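Local structure of 2-hydroxyethylphosphonate dioxygenase (Streptomyces viridochromogenes, 4YAR) at residues R121-N126 against S183-G188; G141-R146 against A190-V195. The protein uses non-heme iron and oxygen to cleave 2-hydroxyethylphosphonate into hydroxymethylphosphonate and formate, a step in biosynthesis of the antibiotic and herbicide bialaphos. The protein carries 1 engineered substitution. All blocks are in the same frame, centred on the assembly; numbering follows the deposited sequence.

Contact 1 (R121-N126 against S183-G188)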
ATOM      1  N   ARG A 121       1.642  23.192  24.879  1.00 22.28           N
ATOM      2  CA  ARG A 121       2.897  22.526  24.818  1.00 21.45           C
ATOM      3  C   ARG A 121       3.157  22.179  23.373  1.00 23.66           C
ATOM      4  O   ARG A 121       2.322  21.541  22.707  1.00 20.09           O
ATOM      5  CB  ARG A 121       2.906  21.283  25.698  1.00 24.21           C
ATOM      6  CG  ARG A 121       4.209  20.483  25.661  1.00 26.06           C
ATOM      7  CD  ARG A 121       4.182  19.213  26.531  1.00 31.77           C
ATOM      8  NE  ARG A 121       3.916  19.581  27.917  1.00 38.26           N
ATOM      9  CZ  ARG A 121       4.865  19.914  28.787  1.00 37.75           C
ATOM     10  NH1 ARG A 121       6.130  19.878  28.437  1.00 40.82           N
ATOM     11  NH2 ARG A 121       4.537  20.251  30.025  1.00 40.17           N
ATOM     12  N   LEU A 122       4.324  22.546  22.889  1.00 21.46           N
ATOM     13  CA  LEU A 122       4.685  22.220  21.530  1.00 21.96           C
ATOM     14  C   LEU A 122       4.975  20.688  21.486  1.00 20.25           C
ATOM     15  O   LEU A 122       5.688  20.146  22.327  1.00 21.64           O
ATOM     16  CB  LEU A 122       5.921  23.027  21.139  1.00 25.72           C
ATOM     17  CG  LEU A 122       6.091  23.342  19.687  1.00 32.86           C
ATOM     18  CD1 LEU A 122       5.040  24.387  19.332  1.00 37.23           C
ATOM     19  CD2 LEU A 122       7.488  23.876  19.488  1.00 32.91           C
ATOM     20  N   PRO A 123       4.300  19.955  20.562  1.00 18.98           N
ATOM     21  CA  PRO A 123       4.377  18.522  20.611  1.00 19.41           C
ATOM     22  C   PRO A 123       5.718  18.000  20.035  1.00 20.34           C
ATOM     23  O   PRO A 123       6.036  18.239  18.892  1.00 21.05           O
ATOM     24  CB  PRO A 123       3.201  18.059  19.711  1.00 17.59           C
ATOM     25  CG  PRO A 123       2.968  19.187  18.761  1.00 18.26           C
ATOM     26  CD  PRO A 123       3.365  20.441  19.541  1.00 18.55           C
ATOM     27  N   ALA A 124       6.449  17.239  20.834  1.00 21.51           N
ATOM     28  CA  ALA A 124       7.773  16.795  20.478  1.00 23.10           C
ATOM     29  C   ALA A 124       7.625  15.876  19.279  1.00 26.07           C
ATOM     30  O   ALA A 124       6.654  15.119  19.205  1.00 22.75           O
ATOM     31  CB  ALA A 124       8.445  16.089  21.670  1.00 25.14           C
ATOM     32  N   LEU A 125       8.550  15.988  18.342  1.00 24.37           N
ATOM     33  CA  LEU A 125       8.468  15.186  17.100  1.00 26.73           C
ATOM     34  C   LEU A 125       8.831  13.724  17.272  1.00 25.85           C
ATOM     35  O   LEU A 125       9.607  13.374  18.162  1.00 26.28           O
ATOM     36  CB  LEU A 125       9.393  15.808  16.039  1.00 27.69           C
ATOM     37  CG  LEU A 125       8.966  17.179  15.509  1.00 29.29           C
ATOM     38  CD1 LEU A 125      10.172  17.778  14.799  1.00 31.26           C
ATOM     39  CD2 LEU A 125       7.799  17.126  14.553  1.00 29.88           C
ATOM     40  N   ASN A 126       8.264  12.837  16.436  1.00 26.69           N
ATOM     41  CA  ASN A 126       8.804  11.487  16.311  1.00 27.20           C
ATOM     42  C   ASN A 126       9.973  11.466  15.310  1.00 28.04           C
ATOM     43  O   ASN A 126      10.372  12.510  14.783  1.00 27.90           O
ATOM     44  CB  ASN A 126       7.700  10.493  15.933  1.00 30.62           C
ATOM     45  CG  ASN A 126       7.165  10.683  14.527  1.00 27.19           C
ATOM     46  OD1 ASN A 126       7.775  11.326  13.691  1.00 24.52           O
ATOM     47  ND2 ASN A 126       5.975  10.076  14.261  1.00 25.40           N
ATOM     48  N   SER A 183       4.180  15.136  14.518  1.00 20.38           N
ATOM     49  CA  SER A 183       3.491  14.956  15.800  1.00 21.58           C
ATOM     50  C   SER A 183       2.300  15.831  15.846  1.00 18.38           C
ATOM     51  O   SER A 183       2.093  16.673  14.955  1.00 18.77           O
ATOM     52  CB  SER A 183       4.407  15.299  17.001  1.00 22.09           C
ATOM     53  OG  SER A 183       4.912  16.628  16.851  1.00 23.66           O
ATOM     54  N   TYR A 184       1.493  15.684  16.902  1.00 18.73           N
ATOM     55  CA  TYR A 184       0.230  16.413  16.993  1.00 19.39           C
ATOM     56  C   TYR A 184      -0.041  16.868  18.422  1.00 19.07           C
ATOM     57  O   TYR A 184       0.325  16.141  19.331  1.00 21.24           O
ATOM     58  CB  TYR A 184      -0.925  15.460  16.573  1.00 19.74           C
ATOM     59  CG  TYR A 184      -0.710  14.875  15.195  1.00 19.15           C
ATOM     60  CD1 TYR A 184      -1.051  15.581  14.045  1.00 19.94           C
ATOM     61  CD2 TYR A 184      -0.171  13.638  15.033  1.00 22.18           C
ATOM     62  CE1 TYR A 184      -0.824  15.046  12.768  1.00 21.82           C
ATOM     63  CE2 TYR A 184       0.058  13.082  13.772  1.00 21.58           C
ATOM     64  CZ  TYR A 184      -0.267  13.789  12.651  1.00 21.74           C
ATOM     65  OH  TYR A 184      -0.038  13.221  11.428  1.00 24.97           O
ATOM     66  N   SER A 185      -0.714  18.023  18.590  1.00 16.78           N
ATOM     67  CA  SER A 185      -1.258  18.417  19.847  1.00 18.85           C
ATOM     68  C   SER A 185      -2.657  18.890  19.669  1.00 19.03           C
ATOM     69  O   SER A 185      -3.053  19.158  18.523  1.00 19.43           O
ATOM     70  CB  SER A 185      -0.447  19.555  20.462  1.00 18.67           C
ATOM     71  OG  SER A 185      -0.337  20.652  19.584  1.00 20.35           O
ATOM     72  N   LEU A 186      -3.373  19.111  20.765  1.00 19.06           N
ATOM     73  CA  LEU A 186      -4.687  19.692  20.681  1.00 19.63           C
ATOM     74  C   LEU A 186      -4.588  21.177  20.325  1.00 19.27           C
ATOM     75  O   LEU A 186      -3.695  21.867  20.775  1.00 21.03           O
ATOM     76  CB  LEU A 186      -5.429  19.521  22.006  1.00 20.27           C
ATOM     77  CG  LEU A 186      -5.644  18.101  22.426  1.00 20.31           C
ATOM     78  CD1 LEU A 186      -6.277  18.072  23.821  1.00 22.23           C
ATOM     79  CD2 LEU A 186      -6.591  17.386  21.432  1.00 19.00           C
ATOM     80  N   ALA A 187      -5.441  21.655  19.439  1.00 19.90           N
ATOM     81  CA  ALA A 187      -5.445  23.037  19.119  1.00 20.91           C
ATOM     82  C   ALA A 187      -6.093  23.859  20.261  1.00 22.32           C
ATOM     83  O   ALA A 187      -5.797  25.036  20.422  1.00 24.10           O
ATOM     84  CB  ALA A 187      -6.101  23.277  17.772  1.00 20.37           C
ATOM     85  N   GLY A 188      -6.936  23.244  21.080  1.00 21.52           N
ATOM     86  CA  GLY A 188      -7.551  23.960  22.212  1.00 22.38           C
ATOM     87  C   GLY A 188      -7.904  23.006  23.272  1.00 22.43           C
ATOM     88  O   GLY A 188      -7.204  21.997  23.459  1.00 19.80           O
TER
HETATM   89  O   HOH W   1       0.618  22.857  20.841  1.00 23.56           O
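Pro123 lies against Ser183, Tyr184 and Ser185, where a loop runs nearly antiparallel to edge strand 183-186 of the small three-stranded sheet of the cupin barrel. The two chain directions differ by 166°. The proline ring meets the strand along one side. Its CB rests on the backbone oxygen Tyr184 O at 3.5 Å and also lies 3.6 Å from Ser183 OG. CG and CD meet the hydroxyl of Ser185, with CG 3.7 Å from Ser185 OG. Both serines thus touch the ring. Tyr184 between them points away from the loop at its CB, and its OH hydrogen-bonds Tyr174 OH. Ser183 OG stands between its own backbone N and carbonyl carbon (chi1 55°), and in that position it can donate to the loop. Nearby, Ser183 CB packs on Ala124 O at 3.2 Å. Leu125 reaches back with CD2, which lies 3.7 Å from Ser183 OG. At the other end, one water accepts from Ser185 OG and donates to Arg121 O. Asn126 OD1 accepts from His182 N, just ahead of the strand. The direct hydrogen bond across the contact runs 2.8 Å from Ser183 OG to Pro123 O, with the donor 61° out of the carbonyl plane.

Contact 2 (G141-R146 against A190-V195). With CD (cadmium ion), chain H.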
ATOM      1  N   GLY A 141     -12.387  17.638  18.360  1.00 18.93           N
ATOM      2  CA  GLY A 141     -11.584  18.871  18.445  1.00 19.96           C
ATOM      3  C   GLY A 141     -10.559  19.029  17.318  1.00 18.38           C
ATOM      4  O   GLY A 141     -10.095  18.019  16.745  1.00 19.43           O
ATOM      5  N   ASP A 142     -10.271  20.279  16.981  1.00 18.34           N
ATOM      6  CA  ASP A 142      -9.150  20.653  16.079  1.00 19.38           C
ATOM      7  C   ASP A 142      -7.842  20.243  16.727  1.00 20.65           C
ATOM      8  O   ASP A 142      -7.704  20.282  17.974  1.00 18.13           O
ATOM      9  CB  ASP A 142      -9.131  22.153  15.851  1.00 21.30           C
ATOM     10  CG  ASP A 142     -10.344  22.728  15.102  1.00 20.60           C
ATOM     11  OD1 ASP A 142     -11.185  22.072  14.441  1.00 20.06           O
ATOM     12  OD2 ASP A 142     -10.485  23.956  15.218  1.00 20.92           O
ATOM     13  N   ILE A 143      -6.876  19.829  15.905  1.00 18.99           N
ATOM     14  CA  ILE A 143      -5.534  19.535  16.369  1.00 18.86           C
ATOM     15  C   ILE A 143      -4.522  20.298  15.575  1.00 19.25           C
ATOM     16  O   ILE A 143      -4.805  20.782  14.470  1.00 16.79           O
ATOM     17  CB  ILE A 143      -5.225  18.058  16.300  1.00 20.09           C
ATOM     18  CG1 ILE A 143      -5.221  17.617  14.845  1.00 21.53           C
ATOM     19  CG2 ILE A 143      -6.261  17.290  17.111  1.00 19.23           C
ATOM     20  CD1 ILE A 143      -4.932  16.150  14.573  1.00 25.29           C
ATOM     21  N   ASN A 144      -3.377  20.491  16.198  1.00 20.53           N
ATOM     22  CA  ASN A 144      -2.230  21.014  15.474  1.00 18.59           C
ATOM     23  C   ASN A 144      -1.433  19.879  14.901  1.00 20.48           C
ATOM     24  O   ASN A 144      -1.103  18.944  15.627  1.00 17.95           O
ATOM     25  CB  ASN A 144      -1.286  21.768  16.408  1.00 18.99           C
ATOM     26  CG  ASN A 144      -1.913  23.002  17.081  1.00 18.23           C
ATOM     27  OD1 ASN A 144      -1.960  23.079  18.291  1.00 24.89           O
ATOM     28  ND2 ASN A 144      -2.356  23.944  16.318  1.00 15.84           N
ATOM     29  N   GLY A 145      -1.056  20.008  13.625  1.00 18.00           N
ATOM     30  CA  GLY A 145      -0.071  19.172  13.011  1.00 17.95           C
ATOM     31  C   GLY A 145       1.277  19.860  12.942  1.00 19.69           C
ATOM     32  O   GLY A 145       1.345  21.059  12.612  1.00 21.00           O
ATOM     33  N   ARG A 146       2.312  19.122  13.306  1.00 21.65           N
ATOM     34  CA  ARG A 146       3.725  19.589  13.253  1.00 23.02           C
ATOM     35  C   ARG A 146       4.580  18.692  12.377  1.00 25.41           C
ATOM     36  O   ARG A 146       4.583  17.452  12.563  1.00 23.04           O
ATOM     37  CB  ARG A 146       4.334  19.666  14.656  1.00 22.84           C
ATOM     38  CG  ARG A 146       5.671  20.380  14.758  1.00 23.54           C
ATOM     39  CD  ARG A 146       6.253  20.282  16.160  1.00 25.30           C
ATOM     40  NE  ARG A 146       7.595  20.879  16.225  1.00 24.34           N
ATOM     41  CZ  ARG A 146       8.384  20.838  17.283  1.00 25.65           C
ATOM     42  NH1 ARG A 146       7.991  20.196  18.396  1.00 23.36           N
ATOM     43  NH2 ARG A 146       9.578  21.441  17.223  1.00 24.91           N
ATOM     44  N   ALA A 190     -10.924  21.130  23.542  1.00 21.65           N
ATOM     45  CA  ALA A 190     -11.718  19.928  23.121  1.00 24.11           C
ATOM     46  C   ALA A 190     -10.809  18.785  22.782  1.00 22.75           C
ATOM     47  O   ALA A 190      -9.752  18.993  22.165  1.00 22.17           O
ATOM     48  CB  ALA A 190     -12.631  20.241  21.928  1.00 23.56           C
ATOM     49  N   PRO A 191     -11.187  17.565  23.243  1.00 23.51           N
ATOM     50  CA  PRO A 191     -10.423  16.423  22.903  1.00 22.81           C
ATOM     51  C   PRO A 191     -10.517  16.036  21.398  1.00 19.81           C
ATOM     52  O   PRO A 191     -11.352  16.555  20.662  1.00 23.08           O
ATOM     53  CB  PRO A 191     -10.936  15.355  23.858  1.00 21.12           C
ATOM     54  CG  PRO A 191     -12.399  15.708  23.974  1.00 24.01           C
ATOM     55  CD  PRO A 191     -12.397  17.209  24.001  1.00 24.56           C
ATOM     56  N   ALA A 192      -9.564  15.224  20.971  1.00 19.58           N
ATOM     57  CA  ALA A 192      -9.520  14.683  19.560  1.00 19.38           C
ATOM     58  C   ALA A 192      -8.817  13.367  19.410  1.00 19.36           C
ATOM     59  O   ALA A 192      -7.878  12.997  20.202  1.00 19.64           O
ATOM     60  CB  ALA A 192      -8.879  15.685  18.615  1.00 19.78           C
ATOM     61  N   ARG A 193      -9.288  12.637  18.378  1.00 18.83           N
ATOM     62  CA  ARG A 193      -8.634  11.419  17.894  1.00 20.73           C
ATOM     63  C   ARG A 193      -8.336  11.502  16.432  1.00 18.23           C
ATOM     64  O   ARG A 193      -9.008  12.235  15.721  1.00 18.44           O
ATOM     65  CB  ARG A 193      -9.515  10.174  18.136  1.00 22.30           C
ATOM     66  CG  ARG A 193      -9.894   9.962  19.598  1.00 23.42           C
ATOM     67  CD  ARG A 193     -10.540   8.595  19.749  1.00 22.74           C
ATOM     68  NE  ARG A 193     -11.791   8.562  18.971  1.00 20.04           N
ATOM     69  CZ  ARG A 193     -12.467   7.455  18.735  1.00 24.46           C
ATOM     70  NH1 ARG A 193     -12.088   6.302  19.283  1.00 26.54           N
ATOM     71  NH2 ARG A 193     -13.579   7.526  18.042  1.00 25.61           N
ATOM     72  N   ILE A 194      -7.287  10.798  16.002  1.00 17.88           N
ATOM     73  CA  ILE A 194      -6.960  10.670  14.559  1.00 17.83           C
ATOM     74  C   ILE A 194      -6.886   9.207  14.149  1.00 19.45           C
ATOM     75  O   ILE A 194      -6.683   8.318  15.000  1.00 18.98           O
ATOM     76  CB  ILE A 194      -5.656  11.382  14.117  1.00 18.73           C
ATOM     77  CG1 ILE A 194      -4.455  10.662  14.697  1.00 20.42           C
ATOM     78  CG2 ILE A 194      -5.626  12.861  14.486  1.00 18.29           C
ATOM     79  CD1 ILE A 194      -3.150  11.276  14.395  1.00 21.22           C
ATOM     80  N   VAL A 195      -7.103   8.925  12.859  1.00 19.94           N
ATOM     81  CA  VAL A 195      -6.599   7.677  12.288  1.00 19.65           C
ATOM     82  C   VAL A 195      -5.391   7.958  11.475  1.00 19.16           C
ATOM     83  O   VAL A 195      -5.416   8.914  10.653  1.00 20.40           O
ATOM     84  CB  VAL A 195      -7.558   6.958  11.316  1.00 20.80           C
ATOM     85  CG1 VAL A 195      -6.868   5.734  10.695  1.00 23.18           C
ATOM     86  CG2 VAL A 195      -8.877   6.670  11.913  1.00 21.81           C
TER
HETATM   87 CD    CD H 507     -12.204  23.964  13.480  1.00 20.65          CD
HETATM   88  O   HOH W   2      -8.787  20.949  20.492  1.00 19.72           O
HETATM   89  O   HOH W   3     -13.582  23.128  11.440  1.00 19.97           O
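Ile143 meets Ala192 and Ile194 inside the cupin barrel, where two sheets face each other. Its two branches divide the work. CG2 presses on Ala192 CB at 3.4 Å. CD1 presses on Ile194 CG2, also at 3.4 Å. Both pairs are tighter than usual carbon contact, and the two isoleucine side chains cross at about a right angle. In Ile143, CG2 lies anti to the carbonyl carbon and CG1 stands between the backbone N and that carbon (chi1 65°). Ile194 uses the same arrangement, and it is likewise its CG2 that makes the contact. Ala192 CB also touches Gly141 O at 3.2 Å.

The backbones approach at buried Gly141. Having no side chain, it can sit close to the backbone of Ala190 and Pro191. Its N makes a weak, bent hydrogen bond of 2.7 Å to Pro191 O, with an angle of 120° at the hydrogen. A water donates to both Asp142 O and Ala190 O. Asp142 points away from Ala190-Val195 at its CB, and its carboxylate grips a cadmium ion with both oxygens, OD1 and OD2, each 2.4 Å from the metal. His160 and His163 bind the same ion, which is distinct from the metal at the iron site of His129 and His182. Ala161 N donates to OD1. Asn137 ND2 holds Gly141 O, and Tyr184 packs on both isoleucines.

Close methyl packing thus joins the two strands. The one direct hydrogen bond, from Gly141, is weak, and a water adds a second bridge.

The two contacts touch, with centres about 9 Å apart. Strands 183-186 and 143-146 are neighbours in one sheet, and Ser185 O lies 2.7 Å from Asn144 N, a probable hydrogen bond. Arg146 of contact 2 adds a link through NH1, 2.8 Å from Pro123 O in contact 1. That oxygen therefore has two donors. Both contacts lie near the catalytic metal site, which holds cadmium on His129 and His182 in this crystal. Asn126 of contact 1 is a substrate-binding residue in other structures of this enzyme, at a site shared between the two subunits. The side chain of Tyr184 is about 4 Å from that of His182, and that of Ile194 about 7 Å. Tyr184 also lies near His176, an engineered residue.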